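Probable ABC transporter phosphite binding protein PhnD1 (Prochlorococcus marinus str. MIT 9301, PDB 5LQ5) binds inorganic phosphite strongly, and methylphosphonate and phosphate only very weakly, as the probable solute-binding component of an ABC transporter. Local coordinates at residues Pro12-Asp17 / Ser157-Ile162; Lys32-Glu37 / Glu220-Glu225; Val96-Glu101 / Asn193-Trp198. One frame throughout, in Å; residues are numbered along the deposited sequence.

Contact 1. Residues Pro12-Asp17 / Ser157-Ile162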
ATOM      1  N   PRO A  12       0.815   6.361   3.804  1.00 14.34           N
ATOM      2  CA  PRO A  12       0.675   7.453   2.833  1.00 17.61           C
ATOM      3  C   PRO A  12       1.249   7.069   1.467  1.00 16.10           C
ATOM      4  O   PRO A  12       2.302   7.542   1.039  1.00 17.74           O
ATOM      5  CB  PRO A  12       1.450   8.586   3.487  1.00 19.41           C
ATOM      6  CG  PRO A  12       2.514   7.896   4.302  1.00 19.35           C
ATOM      7  CD  PRO A  12       1.881   6.625   4.788  1.00 16.40           C
ATOM      8  N   ASP A  13       0.512   6.184   0.793  1.00 15.76           N
ATOM      9  CA  ASP A  13       0.970   5.497  -0.433  1.00 16.28           C
ATOM     10  C   ASP A  13       0.629   6.262  -1.711  1.00 17.69           C
ATOM     11  O   ASP A  13       1.028   5.875  -2.800  1.00 19.41           O
ATOM     12  CB  ASP A  13       0.456   4.056  -0.484  1.00 18.15           C
ATOM     13  CG  ASP A  13      -1.055   3.954  -0.756  1.00 20.57           C
ATOM     14  OD1 ASP A  13      -1.801   4.921  -0.498  1.00 19.56           O
ATOM     15  OD2 ASP A  13      -1.481   2.905  -1.251  1.00 22.94           O
ATOM     16  N   GLN A  14      -0.145   7.334  -1.527  1.00 17.38           N
ATOM     17  CA  GLN A  14      -0.627   8.210  -2.596  1.00 20.07           C
ATOM     18  C   GLN A  14      -0.630   9.655  -2.085  1.00 18.85           C
ATOM     19  O   GLN A  14      -0.453   9.891  -0.907  1.00 18.85           O
ATOM     20  CB  GLN A  14      -2.044   7.765  -3.033  1.00 21.90           C
ATOM     21  CG  GLN A  14      -2.004   6.419  -3.740  1.00 24.35           C
ATOM     22  CD  GLN A  14      -3.373   5.824  -3.872  1.00 32.19           C
ATOM     23  OE1 GLN A  14      -3.807   5.005  -3.067  1.00 41.81           O
ATOM     24  NE2 GLN A  14      -4.042   6.222  -4.876  1.00 28.38           N
ATOM     25  N   ASN A  15      -0.866  10.613  -2.972  1.00 20.06           N
ATOM     26  CA  ASN A  15      -0.933  11.998  -2.592  1.00 20.06           C
ATOM     27  C   ASN A  15      -2.012  12.232  -1.536  1.00 19.17           C
ATOM     28  O   ASN A  15      -3.066  11.556  -1.521  1.00 19.46           O
ATOM     29  CB  ASN A  15      -1.189  12.891  -3.798  1.00 21.39           C
ATOM     30  CG  ASN A  15      -0.017  12.928  -4.769  1.00 20.02           C
ATOM     31  OD1 ASN A  15       1.153  12.730  -4.400  1.00 23.49           O
ATOM     32  ND2 ASN A  15      -0.317  13.193  -5.992  1.00 25.30           N
ATOM     33  N   GLN A  16      -1.744  13.191  -0.660  1.00 19.59           N
ATOM     34  CA  GLN A  16      -2.630  13.449   0.480  1.00 19.92           C
ATOM     35  C   GLN A  16      -4.072  13.806   0.096  1.00 19.80           C
ATOM     36  O   GLN A  16      -5.022  13.449   0.820  1.00 21.51           O
ATOM     37  CB  GLN A  16      -2.024  14.476   1.434  1.00 22.47           C
ATOM     38  CG  GLN A  16      -2.714  14.543   2.787  1.00 21.68           C
ATOM     39  CD  GLN A  16      -2.575  13.247   3.548  1.00 21.83           C
ATOM     40  OE1 GLN A  16      -1.484  12.680   3.637  1.00 24.13           O
ATOM     41  NE2 GLN A  16      -3.675  12.753   4.070  1.00 22.65           N
ATOM     42  N   ASP A  17      -4.246  14.490  -1.028  1.00 21.66           N
ATOM     43  CA  ASP A  17      -5.617  14.799  -1.501  1.00 26.80           C
ATOM     44  C   ASP A  17      -6.521  13.544  -1.697  1.00 27.05           C
ATOM     45  O   ASP A  17      -7.697  13.514  -1.314  1.00 26.48           O
ATOM     46  CB  ASP A  17      -5.622  15.748  -2.714  1.00 25.08           C
ATOM     47  CG  ASP A  17      -5.044  15.150  -4.009  1.00 42.37           C
ATOM     48  OD1 ASP A  17      -4.180  14.259  -3.977  1.00 31.59           O
ATOM     49  OD2 ASP A  17      -5.436  15.636  -5.099  1.00 52.80           O
ATOM     50  N   SER A 157       6.082   7.165  -2.036  1.00 16.09           N
ATOM     51  CA  SER A 157       4.685   6.902  -2.405  1.00 16.62           C
ATOM     52  C   SER A 157       4.602   6.505  -3.864  1.00 16.78           C
ATOM     53  O   SER A 157       5.477   6.830  -4.676  1.00 16.36           O
ATOM     54  CB  SER A 157       3.785   8.108  -2.143  1.00 20.14           C
ATOM     55  OG  SER A 157       3.629   8.953  -3.292  1.00 20.68           O
ATOM     56  N   HIS A 158       3.509   5.828  -4.201  1.00 16.53           N
ATOM     57  CA  HIS A 158       3.333   5.374  -5.586  1.00 16.65           C
ATOM     58  C   HIS A 158       3.112   6.570  -6.524  1.00 17.46           C
ATOM     59  O   HIS A 158       3.592   6.570  -7.674  1.00 17.96           O
ATOM     60  CB  HIS A 158       2.221   4.353  -5.690  1.00 18.56           C
ATOM     61  CG  HIS A 158       2.439   3.180  -4.803  1.00 15.70           C
ATOM     62  ND1 HIS A 158       3.576   2.405  -4.872  1.00 16.86           N
ATOM     63  CD2 HIS A 158       1.746   2.744  -3.723  1.00 18.32           C
ATOM     64  CE1 HIS A 158       3.536   1.499  -3.912  1.00 16.87           C
ATOM     65  NE2 HIS A 158       2.426   1.666  -3.217  1.00 17.86           N
ATOM     66  N   ASP A 159       2.372   7.575  -6.057  1.00 16.96           N
ATOM     67  CA  ASP A 159       2.161   8.804  -6.903  1.00 16.98           C
ATOM     68  C   ASP A 159       3.507   9.519  -7.117  1.00 18.89           C
ATOM     69  O   ASP A 159       3.827   9.977  -8.222  1.00 20.32           O
ATOM     70  CB  ASP A 159       1.139   9.756  -6.308  1.00 19.03           C
ATOM     71  CG  ASP A 159      -0.285   9.275  -6.436  1.00 20.61           C
ATOM     72  OD1 ASP A 159      -0.601   8.449  -7.341  1.00 26.49           O
ATOM     73  OD2 ASP A 159      -1.100   9.809  -5.642  1.00 22.53           O
ATOM     74  N   ALA A 160       4.337   9.540  -6.065  1.00 16.94           N
ATOM     75  CA  ALA A 160       5.634  10.206  -6.193  1.00 16.63           C
ATOM     76  C   ALA A 160       6.612   9.484  -7.128  1.00 16.48           C
ATOM     77  O   ALA A 160       7.384  10.125  -7.827  1.00 18.60           O
ATOM     78  CB  ALA A 160       6.270  10.440  -4.846  1.00 18.09           C
ATOM     79  N   THR A 161       6.522   8.155  -7.179  1.00 15.67           N
ATOM     80  CA  THR A 161       7.333   7.368  -8.104  1.00 16.98           C
ATOM     81  C   THR A 161       6.979   7.713  -9.551  1.00 18.69           C
ATOM     82  O   THR A 161       7.837   7.989 -10.345  1.00 17.84           O
ATOM     83  CB  THR A 161       7.123   5.873  -7.849  1.00 15.68           C
ATOM     84  OG1 THR A 161       7.538   5.598  -6.515  1.00 17.52           O
ATOM     85  CG2 THR A 161       7.875   5.012  -8.801  1.00 18.17           C
ATOM     86  N   ILE A 162       5.674   7.745  -9.829  1.00 18.43           N
ATOM     87  CA  ILE A 162       5.193   8.115 -11.175  1.00 17.90           C
ATOM     88  C   ILE A 162       5.755   9.503 -11.530  1.00 19.97           C
ATOM     89  O   ILE A 162       6.279   9.702 -12.620  1.00 20.09           O
ATOM     90  CB  ILE A 162       3.650   8.117 -11.240  1.00 20.09           C
ATOM     91  CG1 ILE A 162       3.124   6.684 -11.180  1.00 20.11           C
ATOM     92  CG2 ILE A 162       3.164   8.859 -12.487  1.00 23.58           C
ATOM     93  CD1 ILE A 162       1.626   6.600 -10.898  1.00 23.30           C
TER
HETATM   94  O   HOH W   1       2.653  11.283  -2.523  1.00 21.32           O

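Contact 2. Residues Lys32-Glu37 / Glu220-Glu225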
ATOM      1  N   LYS A  32     -21.427   6.507  11.304  1.00 24.68           N
ATOM      2  CA  LYS A  32     -22.892   6.343  11.201  1.00 28.90           C
ATOM      3  C   LYS A  32     -23.345   4.943  11.660  1.00 31.92           C
ATOM      4  O   LYS A  32     -24.294   4.801  12.427  1.00 31.72           O
ATOM      5  CB  LYS A  32     -23.371   6.588   9.780  1.00 32.93           C
ATOM      6  CG  LYS A  32     -23.450   8.056   9.391  1.00 48.53           C
ATOM      7  CD  LYS A  32     -24.002   8.227   7.985  1.00 67.38           C
ATOM      8  CE  LYS A  32     -23.763   9.637   7.462  1.00105.17           C
ATOM      9  NZ  LYS A  32     -24.090   9.758   6.018  1.00 72.96           N
ATOM     10  N   GLN A  33     -22.646   3.916  11.188  1.00 23.73           N
ATOM     11  CA  GLN A  33     -23.008   2.520  11.479  1.00 28.18           C
ATOM     12  C   GLN A  33     -22.646   2.038  12.874  1.00 27.06           C
ATOM     13  O   GLN A  33     -23.382   1.232  13.463  1.00 29.32           O
ATOM     14  CB  GLN A  33     -22.420   1.572  10.467  1.00 26.96           C
ATOM     15  CG  GLN A  33     -22.957   1.753   9.057  1.00 26.40           C
ATOM     16  CD  GLN A  33     -22.779   0.500   8.195  1.00 28.31           C
ATOM     17  OE1 GLN A  33     -23.041  -0.628   8.637  1.00 33.83           O
ATOM     18  NE2 GLN A  33     -22.279   0.679   6.979  1.00 31.60           N
ATOM     19  N   LEU A  34     -21.511   2.492  13.382  1.00 27.25           N
ATOM     20  CA  LEU A  34     -21.051   2.135  14.747  1.00 26.43           C
ATOM     21  C   LEU A  34     -21.515   3.044  15.876  1.00 29.14           C
ATOM     22  O   LEU A  34     -21.373   2.694  17.042  1.00 30.32           O
ATOM     23  CB  LEU A  34     -19.515   2.068  14.797  1.00 28.69           C
ATOM     24  CG  LEU A  34     -18.951   1.035  13.825  1.00 28.11           C
ATOM     25  CD1 LEU A  34     -17.449   1.213  13.685  1.00 30.96           C
ATOM     26  CD2 LEU A  34     -19.307  -0.393  14.203  1.00 31.24           C
ATOM     27  N   ASP A  35     -22.050   4.206  15.523  1.00 27.58           N
ATOM     28  CA  ASP A  35     -22.553   5.197  16.509  1.00 29.19           C
ATOM     29  C   ASP A  35     -21.436   5.599  17.495  1.00 27.76           C
ATOM     30  O   ASP A  35     -21.617   5.638  18.709  1.00 32.17           O
ATOM     31  CB  ASP A  35     -23.782   4.593  17.243  1.00 46.47           C
ATOM     32  CG  ASP A  35     -24.251   5.410  18.454  1.00118.48           C
ATOM     33  OD1 ASP A  35     -23.793   6.544  18.710  1.00131.91           O
ATOM     34  OD2 ASP A  35     -25.100   4.895  19.182  1.00 66.34           O
ATOM     35  N   VAL A  36     -20.262   5.882  16.952  1.00 27.33           N
ATOM     36  CA  VAL A  36     -19.151   6.431  17.731  1.00 28.03           C
ATOM     37  C   VAL A  36     -18.453   7.465  16.836  1.00 28.57           C
ATOM     38  O   VAL A  36     -18.620   7.449  15.607  1.00 26.07           O
ATOM     39  CB  VAL A  36     -18.136   5.363  18.219  1.00 32.45           C
ATOM     40  CG1 VAL A  36     -18.809   4.323  19.121  1.00 35.03           C
ATOM     41  CG2 VAL A  36     -17.452   4.692  17.032  1.00 34.55           C
ATOM     42  N   GLU A  37     -17.693   8.353  17.474  1.00 29.04           N
ATOM     43  CA  GLU A  37     -16.835   9.329  16.779  1.00 29.12           C
ATOM     44  C   GLU A  37     -15.688   8.598  16.103  1.00 27.20           C
ATOM     45  O   GLU A  37     -15.020   7.776  16.729  1.00 25.75           O
ATOM     46  CB  GLU A  37     -16.264  10.392  17.719  1.00 41.79           C
ATOM     47  CG  GLU A  37     -16.979  11.732  17.637  1.00 80.96           C
ATOM     48  CD  GLU A  37     -16.162  12.857  18.236  1.00 88.17           C
ATOM     49  OE1 GLU A  37     -15.809  12.751  19.427  1.00 57.44           O
ATOM     50  OE2 GLU A  37     -15.866  13.836  17.516  1.00 73.53           O
ATOM     51  N   GLU A 220     -18.196  -4.599  24.769  1.00 38.52           N
ATOM     52  CA  GLU A 220     -18.116  -5.988  24.289  1.00 32.28           C
ATOM     53  C   GLU A 220     -18.786  -6.098  22.924  1.00 32.28           C
ATOM     54  O   GLU A 220     -19.835  -5.510  22.694  1.00 40.56           O
ATOM     55  CB  GLU A 220     -18.775  -6.990  25.259  1.00 48.69           C
ATOM     56  CG  GLU A 220     -17.973  -7.267  26.526  1.00103.06           C
ATOM     57  CD  GLU A 220     -18.290  -6.290  27.637  1.00153.42           C
ATOM     58  OE1 GLU A 220     -18.362  -5.079  27.320  1.00110.80           O
ATOM     59  OE2 GLU A 220     -18.442  -6.721  28.803  1.00103.95           O
ATOM     60  N   GLY A 221     -18.125  -6.828  22.026  1.00 34.43           N
ATOM     61  CA  GLY A 221     -18.617  -7.094  20.664  1.00 35.05           C
ATOM     62  C   GLY A 221     -18.285  -6.021  19.632  1.00 28.43           C
ATOM     63  O   GLY A 221     -18.607  -6.193  18.464  1.00 30.92           O
ATOM     64  N   PHE A 222     -17.631  -4.934  20.057  1.00 28.88           N
ATOM     65  CA  PHE A 222     -17.303  -3.812  19.152  1.00 27.87           C
ATOM     66  C   PHE A 222     -16.416  -4.244  17.996  1.00 26.92           C
ATOM     67  O   PHE A 222     -16.702  -3.920  16.848  1.00 25.81           O
ATOM     68  CB  PHE A 222     -16.652  -2.636  19.885  1.00 29.87           C
ATOM     69  CG  PHE A 222     -16.371  -1.451  18.994  1.00 26.66           C
ATOM     70  CD1 PHE A 222     -17.389  -0.549  18.671  1.00 32.77           C
ATOM     71  CD2 PHE A 222     -15.107  -1.235  18.447  1.00 26.85           C
ATOM     72  CE1 PHE A 222     -17.142   0.531  17.832  1.00 29.13           C
ATOM     73  CE2 PHE A 222     -14.858  -0.150  17.613  1.00 29.05           C
ATOM     74  CZ  PHE A 222     -15.866   0.738  17.313  1.00 34.88           C
ATOM     75  N   THR A 223     -15.360  -4.984  18.281  1.00 28.05           N
ATOM     76  CA  THR A 223     -14.448  -5.407  17.193  1.00 26.58           C
ATOM     77  C   THR A 223     -15.173  -6.243  16.144  1.00 27.44           C
ATOM     78  O   THR A 223     -14.995  -6.045  14.966  1.00 25.01           O
ATOM     79  CB  THR A 223     -13.219  -6.183  17.713  1.00 30.37           C
ATOM     80  OG1 THR A 223     -12.683  -5.491  18.841  1.00 38.56           O
ATOM     81  CG2 THR A 223     -12.134  -6.271  16.658  1.00 35.30           C
ATOM     82  N   LYS A 224     -16.002  -7.168  16.609  1.00 30.36           N
ATOM     83  CA  LYS A 224     -16.862  -7.954  15.729  1.00 30.37           C
ATOM     84  C   LYS A 224     -17.803  -7.077  14.868  1.00 24.58           C
ATOM     85  O   LYS A 224     -17.957  -7.317  13.675  1.00 30.42           O
ATOM     86  CB  LYS A 224     -17.669  -8.991  16.527  1.00 36.28           C
ATOM     87  CG  LYS A 224     -18.312 -10.052  15.641  1.00 55.44           C
ATOM     88  CD  LYS A 224     -18.237 -11.440  16.259  1.00121.39           C
ATOM     89  CE  LYS A 224     -16.834 -12.025  16.160  1.00138.92           C
ATOM     90  NZ  LYS A 224     -16.763 -13.422  16.667  1.00 96.93           N
ATOM     91  N   GLU A 225     -18.391  -6.053  15.488  1.00 25.12           N
ATOM     92  CA  GLU A 225     -19.309  -5.105  14.802  1.00 27.65           C
ATOM     93  C   GLU A 225     -18.530  -4.301  13.737  1.00 25.34           C
ATOM     94  O   GLU A 225     -18.974  -4.126  12.596  1.00 25.25           O
ATOM     95  CB  GLU A 225     -19.944  -4.143  15.804  1.00 34.91           C
ATOM     96  CG  GLU A 225     -21.061  -3.272  15.225  1.00 63.26           C
ATOM     97  CD  GLU A 225     -21.568  -2.196  16.178  1.00138.02           C
ATOM     98  OE1 GLU A 225     -20.962  -1.968  17.254  1.00 79.97           O
ATOM     99  OE2 GLU A 225     -22.574  -1.552  15.820  1.00112.83           O
TER
HETATM  100  O   HOH W   2     -20.629   0.781  18.691  1.00 41.42           O

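Contact 3. Residues Val96-Glu101 / Asn193-Trp198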
ATOM      1  N   VAL A  96       9.025   2.833 -17.280  1.00 23.57           N
ATOM      2  CA  VAL A  96      10.187   3.522 -17.820  1.00 24.64           C
ATOM      3  C   VAL A  96       9.796   4.796 -18.532  1.00 24.32           C
ATOM      4  O   VAL A  96       8.693   4.909 -19.068  1.00 23.88           O
ATOM      5  CB  VAL A  96      11.031   2.651 -18.757  1.00 23.21           C
ATOM      6  CG1 VAL A  96      11.655   1.482 -17.994  1.00 25.76           C
ATOM      7  CG2 VAL A  96      10.185   2.135 -19.920  1.00 24.55           C
ATOM      8  N   ASN A  97      10.715   5.759 -18.515  1.00 21.38           N
ATOM      9  CA  ASN A  97      10.546   7.018 -19.216  1.00 23.72           C
ATOM     10  C   ASN A  97      10.697   6.698 -20.717  1.00 26.15           C
ATOM     11  O   ASN A  97      11.575   5.933 -21.122  1.00 26.10           O
ATOM     12  CB  ASN A  97      11.586   8.033 -18.782  1.00 25.22           C
ATOM     13  CG  ASN A  97      11.359   9.402 -19.385  1.00 26.58           C
ATOM     14  OD1 ASN A  97      11.577   9.602 -20.568  1.00 30.12           O
ATOM     15  ND2 ASN A  97      10.910  10.349 -18.577  1.00 26.24           N
ATOM     16  N   LYS A  98       9.790   7.274 -21.512  1.00 25.01           N
ATOM     17  CA  LYS A  98       9.799   7.106 -22.988  1.00 29.40           C
ATOM     18  C   LYS A  98      11.077   7.477 -23.681  1.00 29.95           C
ATOM     19  O   LYS A  98      11.394   6.941 -24.737  1.00 37.15           O
ATOM     20  CB  LYS A  98       8.757   7.997 -23.600  1.00 31.16           C
ATOM     21  CG  LYS A  98       7.401   7.384 -23.469  1.00 33.66           C
ATOM     22  CD  LYS A  98       6.377   8.254 -24.144  1.00 41.09           C
ATOM     23  CE  LYS A  98       5.085   8.209 -23.382  1.00 63.39           C
ATOM     24  NZ  LYS A  98       4.411   6.905 -23.524  1.00 78.57           N
ATOM     25  N   ASN A  99      11.779   8.441 -23.117  1.00 30.98           N
ATOM     26  CA  ASN A  99      13.040   8.914 -23.711  1.00 30.18           C
ATOM     27  C   ASN A  99      14.117   7.826 -23.838  1.00 33.82           C
ATOM     28  O   ASN A  99      15.071   7.989 -24.591  1.00 39.30           O
ATOM     29  CB  ASN A  99      13.601  10.091 -22.917  1.00 50.31           C
ATOM     30  CG  ASN A  99      12.896  11.405 -23.234  1.00111.98           C
ATOM     31  OD1 ASN A  99      11.769  11.673 -22.775  1.00 68.60           O
ATOM     32  ND2 ASN A  99      13.573  12.254 -24.003  1.00 94.75           N
ATOM     33  N   LEU A 100      13.976   6.728 -23.107  1.00 32.59           N
ATOM     34  CA  LEU A 100      14.959   5.640 -23.192  1.00 31.05           C
ATOM     35  C   LEU A 100      14.771   4.750 -24.417  1.00 31.89           C
ATOM     36  O   LEU A 100      15.664   3.984 -24.795  1.00 33.89           O
ATOM     37  CB  LEU A 100      14.839   4.714 -22.010  1.00 32.36           C
ATOM     38  CG  LEU A 100      15.140   5.236 -20.623  1.00 34.84           C
ATOM     39  CD1 LEU A 100      14.732   4.093 -19.722  1.00 37.52           C
ATOM     40  CD2 LEU A 100      16.608   5.517 -20.433  1.00 31.19           C
ATOM     41  N   GLU A 101      13.570   4.801 -24.971  1.00 36.76           N
ATOM     42  CA  GLU A 101      13.178   3.938 -26.104  1.00 38.97           C
ATOM     43  C   GLU A 101      13.445   2.465 -25.800  1.00 31.47           C
ATOM     44  O   GLU A 101      13.925   1.710 -26.631  1.00 46.26           O
ATOM     45  CB  GLU A 101      13.856   4.391 -27.397  1.00 50.64           C
ATOM     46  CG  GLU A 101      13.208   5.665 -27.907  1.00 79.22           C
ATOM     47  CD  GLU A 101      13.937   6.333 -29.052  1.00105.06           C
ATOM     48  OE1 GLU A 101      15.023   5.872 -29.466  1.00100.27           O
ATOM     49  OE2 GLU A 101      13.410   7.349 -29.540  1.00 99.61           O
ATOM     50  N   ASN A 193       4.867  10.844 -20.149  1.00 29.03           N
ATOM     51  CA  ASN A 193       6.226  10.431 -20.572  1.00 29.25           C
ATOM     52  C   ASN A 193       6.611   9.046 -20.133  1.00 26.46           C
ATOM     53  O   ASN A 193       7.773   8.662 -20.269  1.00 29.94           O
ATOM     54  CB  ASN A 193       7.274  11.402 -20.079  1.00 29.54           C
ATOM     55  CG  ASN A 193       6.966  12.825 -20.432  1.00 32.97           C
ATOM     56  OD1 ASN A 193       6.942  13.714 -19.566  1.00 36.90           O
ATOM     57  ND2 ASN A 193       6.731  13.065 -21.692  1.00 31.57           N
ATOM     58  N   LEU A 194       5.615   8.280 -19.685  1.00 26.48           N
ATOM     59  CA  LEU A 194       5.803   6.918 -19.172  1.00 27.31           C
ATOM     60  C   LEU A 194       5.201   5.812 -19.977  1.00 29.35           C
ATOM     61  O   LEU A 194       4.089   5.933 -20.516  1.00 33.46           O
ATOM     62  CB  LEU A 194       5.171   6.773 -17.782  1.00 26.69           C
ATOM     63  CG  LEU A 194       5.794   7.624 -16.709  1.00 27.80           C
ATOM     64  CD1 LEU A 194       5.153   7.332 -15.358  1.00 34.68           C
ATOM     65  CD2 LEU A 194       7.292   7.386 -16.660  1.00 33.28           C
ATOM     66  N   GLU A 195       5.921   4.700 -19.952  1.00 27.78           N
ATOM     67  CA  GLU A 195       5.506   3.448 -20.590  1.00 31.85           C
ATOM     68  C   GLU A 195       5.599   2.306 -19.585  1.00 28.66           C
ATOM     69  O   GLU A 195       6.538   2.239 -18.783  1.00 27.04           O
ATOM     70  CB  GLU A 195       6.413   3.091 -21.782  1.00 42.83           C
ATOM     71  CG  GLU A 195       6.281   3.982 -22.999  1.00 98.14           C
ATOM     72  CD  GLU A 195       5.159   3.575 -23.958  1.00133.02           C
ATOM     73  OE1 GLU A 195       4.224   2.838 -23.566  1.00 93.96           O
ATOM     74  OE2 GLU A 195       5.220   3.996 -25.132  1.00109.48           O
ATOM     75  N   LEU A 196       4.635   1.403 -19.643  1.00 26.71           N
ATOM     76  CA  LEU A 196       4.705   0.124 -18.911  1.00 26.22           C
ATOM     77  C   LEU A 196       5.840  -0.730 -19.454  1.00 25.40           C
ATOM     78  O   LEU A 196       5.904  -1.015 -20.669  1.00 31.15           O
ATOM     79  CB  LEU A 196       3.376  -0.645 -18.956  1.00 27.17           C
ATOM     80  CG  LEU A 196       3.349  -2.046 -18.333  1.00 30.50           C
ATOM     81  CD1 LEU A 196       3.431  -1.926 -16.809  1.00 30.29           C
ATOM     82  CD2 LEU A 196       2.114  -2.839 -18.730  1.00 42.86           C
ATOM     83  N   PHE A 197       6.667  -1.200 -18.530  1.00 25.33           N
ATOM     84  CA  PHE A 197       7.857  -2.036 -18.816  1.00 23.09           C
ATOM     85  C   PHE A 197       7.647  -3.500 -18.497  1.00 27.44           C
ATOM     86  O   PHE A 197       7.972  -4.371 -19.313  1.00 25.72           O
ATOM     87  CB  PHE A 197       9.125  -1.472 -18.142  1.00 23.02           C
ATOM     88  CG  PHE A 197      10.401  -2.220 -18.468  1.00 24.58           C
ATOM     89  CD1 PHE A 197      10.972  -2.154 -19.725  1.00 27.25           C
ATOM     90  CD2 PHE A 197      11.047  -2.984 -17.511  1.00 24.87           C
ATOM     91  CE1 PHE A 197      12.133  -2.846 -20.014  1.00 26.94           C
ATOM     92  CE2 PHE A 197      12.224  -3.642 -17.787  1.00 25.73           C
ATOM     93  CZ  PHE A 197      12.761  -3.600 -19.075  1.00 26.12           C
ATOM     94  N   TRP A 198       7.119  -3.776 -17.309  1.00 21.73           N
ATOM     95  CA  TRP A 198       6.878  -5.150 -16.845  1.00 23.87           C
ATOM     96  C   TRP A 198       5.816  -5.196 -15.755  1.00 25.81           C
ATOM     97  O   TRP A 198       5.747  -4.291 -14.921  1.00 24.02           O
ATOM     98  CB  TRP A 198       8.170  -5.821 -16.369  1.00 24.49           C
ATOM     99  CG  TRP A 198       8.106  -7.280 -16.130  1.00 26.06           C
ATOM    100  CD1 TRP A 198       7.788  -8.238 -17.058  1.00 31.11           C
ATOM    101  CD2 TRP A 198       8.425  -7.989 -14.928  1.00 27.79           C
ATOM    102  NE1 TRP A 198       7.852  -9.478 -16.506  1.00 32.86           N
ATOM    103  CE2 TRP A 198       8.242  -9.366 -15.198  1.00 27.42           C
ATOM    104  CE3 TRP A 198       8.820  -7.600 -13.635  1.00 28.91           C
ATOM    105  CZ2 TRP A 198       8.455 -10.353 -14.237  1.00 32.26           C
ATOM    106  CZ3 TRP A 198       9.039  -8.598 -12.683  1.00 28.14           C
ATOM    107  CH2 TRP A 198       8.834  -9.950 -12.985  1.00 30.75           C
TER

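Contact 1. Residues Pro12-Asp17 / Ser157-Ile162
This is where the two lobes of a periplasmic binding protein meet beside the phosphite: the loop 12-15, leading into helix 16-34 of one lobe, lies against the first turn of helix 158-167 of the other.

Two direct hydrogen bonds cross the cleft. H158 N gives one to D13 O at 2.8 Å, arriving from above the carbonyl plane rather than along a lone pair. The second is nearly straight, at 174°: N15 N points at D159 OD2, 2.8 Å away, and meets its anti lone pair. N183 ND2 holds the other oxygen, OD1, so the buried carboxylate is gripped at both ends, and its place in the first helical turn would probably favour the charged form. The polar ends of the other two side chains turn to the pocket: H158 NE2 bonds to a phosphite oxygen and D13 OD2 to Y206 OH, which also makes a weak hydrogen bond with H158 NE2.

Packing fills in round these bonds. H158, its CG beside the backbone N (chi1 -57°), brings ring atom CD2 within 3.7 Å of D13 CB. The binding histidine thus touches both its ligand and the opposite lobe.

Capping and water form the last group. S157 OG accepts from A160 N, capping the helix, and lies 2.6 Å from a water, which donates to N15 OD1.

Contact 2. Residues Lys32-Glu37 / Glu220-Glu225
The ring of F222 has water 2 at its edge, in the ring plane, and meets two aliphatic side chains of residues 32-37 obliquely. L34 crosses it at about a right angle, its CD1 4.0 Å from F222 CZ. V36 adds a looser touch through CG2, 4.2 Å from F222 CE1. F218, from the short helix 214-218, stacks on the same ring. The other flat group is the carboxylate of E225, and against it sits the second methyl of L34: CD2 is 3.5 Å from E225 CD and 3.8 Å from each of its oxygens. E225 is extended, with CG anti to the backbone N (chi1 -171°), so its chain and that of L34 slide past each other in opposite directions.

L34 closes helix 16-34, the helix of a beta-alpha-beta unit whose strands, 5-10 and 37-40, lie side by side and parallel. Here its C-terminal end packs on the first turn of helix 222-231, and L226 and V229 of that helix also touch it. D35 leaves the helix with a positive phi of 57°, after which V36 points its CB toward residues 220-225.

No hydrogen bond runs directly between the two segments. Instead, water 2 donates to both, 2.6 Å to L34 O and 3.1 Å to E225 OE1, spending both its protons. E225 OE2 lies 3.7 Å from Q33 O; that carbonyl might raise the carboxylate's proton affinity slightly, against the opposite pull of the N-terminal turn carrying E225.

Contact 3. Residues Val96-Glu101 / Asn193-Trp198
K98 starts with CG beside its backbone N (chi1 -79°), then bends at chi3 and again at chi4 (-71°), so that its chain curls along the backbone of N193 and L194. E195 is bent at chi2 (-86°) and crosses it at about a right angle. NZ therefore ends 3.4 Å from E195 OE2 in a salt bridge and also donates to L194 O, from well above that carbonyl plane. An alanine in place of K98 would lack both links and would probably loosen the already poorly ordered E195.

The backbone is an antiparallel ladder at the edge of the five-stranded sheet. V96 and E195 form a hydrogen-bonded pair, V96 N to E195 O at 3.0 Å and E195 N to V96 O at 2.9 Å. N97 and L194 follow as a non-hydrogen-bonded pair, and K98 N reaches N193 O at 2.7 Å. Where the strand ends, N97 OD1 accepts from N99 N, an Asx turn. Further along, F197 and W198 both face F94 in a classic beta bulge, and V96 CG1 packs 3.9 Å from F197 CB.

From the N terminus, the chain passes through 12-17 into helix 16-34, whose far end supplies 32-37, so contacts 1 and 2 sit at the two ends of one helix. Next comes 96-101, in the five-stranded lobe. The first loop to close is that of contact 1, at 157-162; contact 3 closes at 193-198 and contact 2 last, at 220-225. Contact 3 is thus nested inside contact 2, and contact 1 crosses both. Contact 1 joins the lobes, whereas contacts 2 and 3 each fasten the outer part of one, with centres about 47 Å apart. Contacts 1 and 3 touch where I162 O packs on L194 CD1.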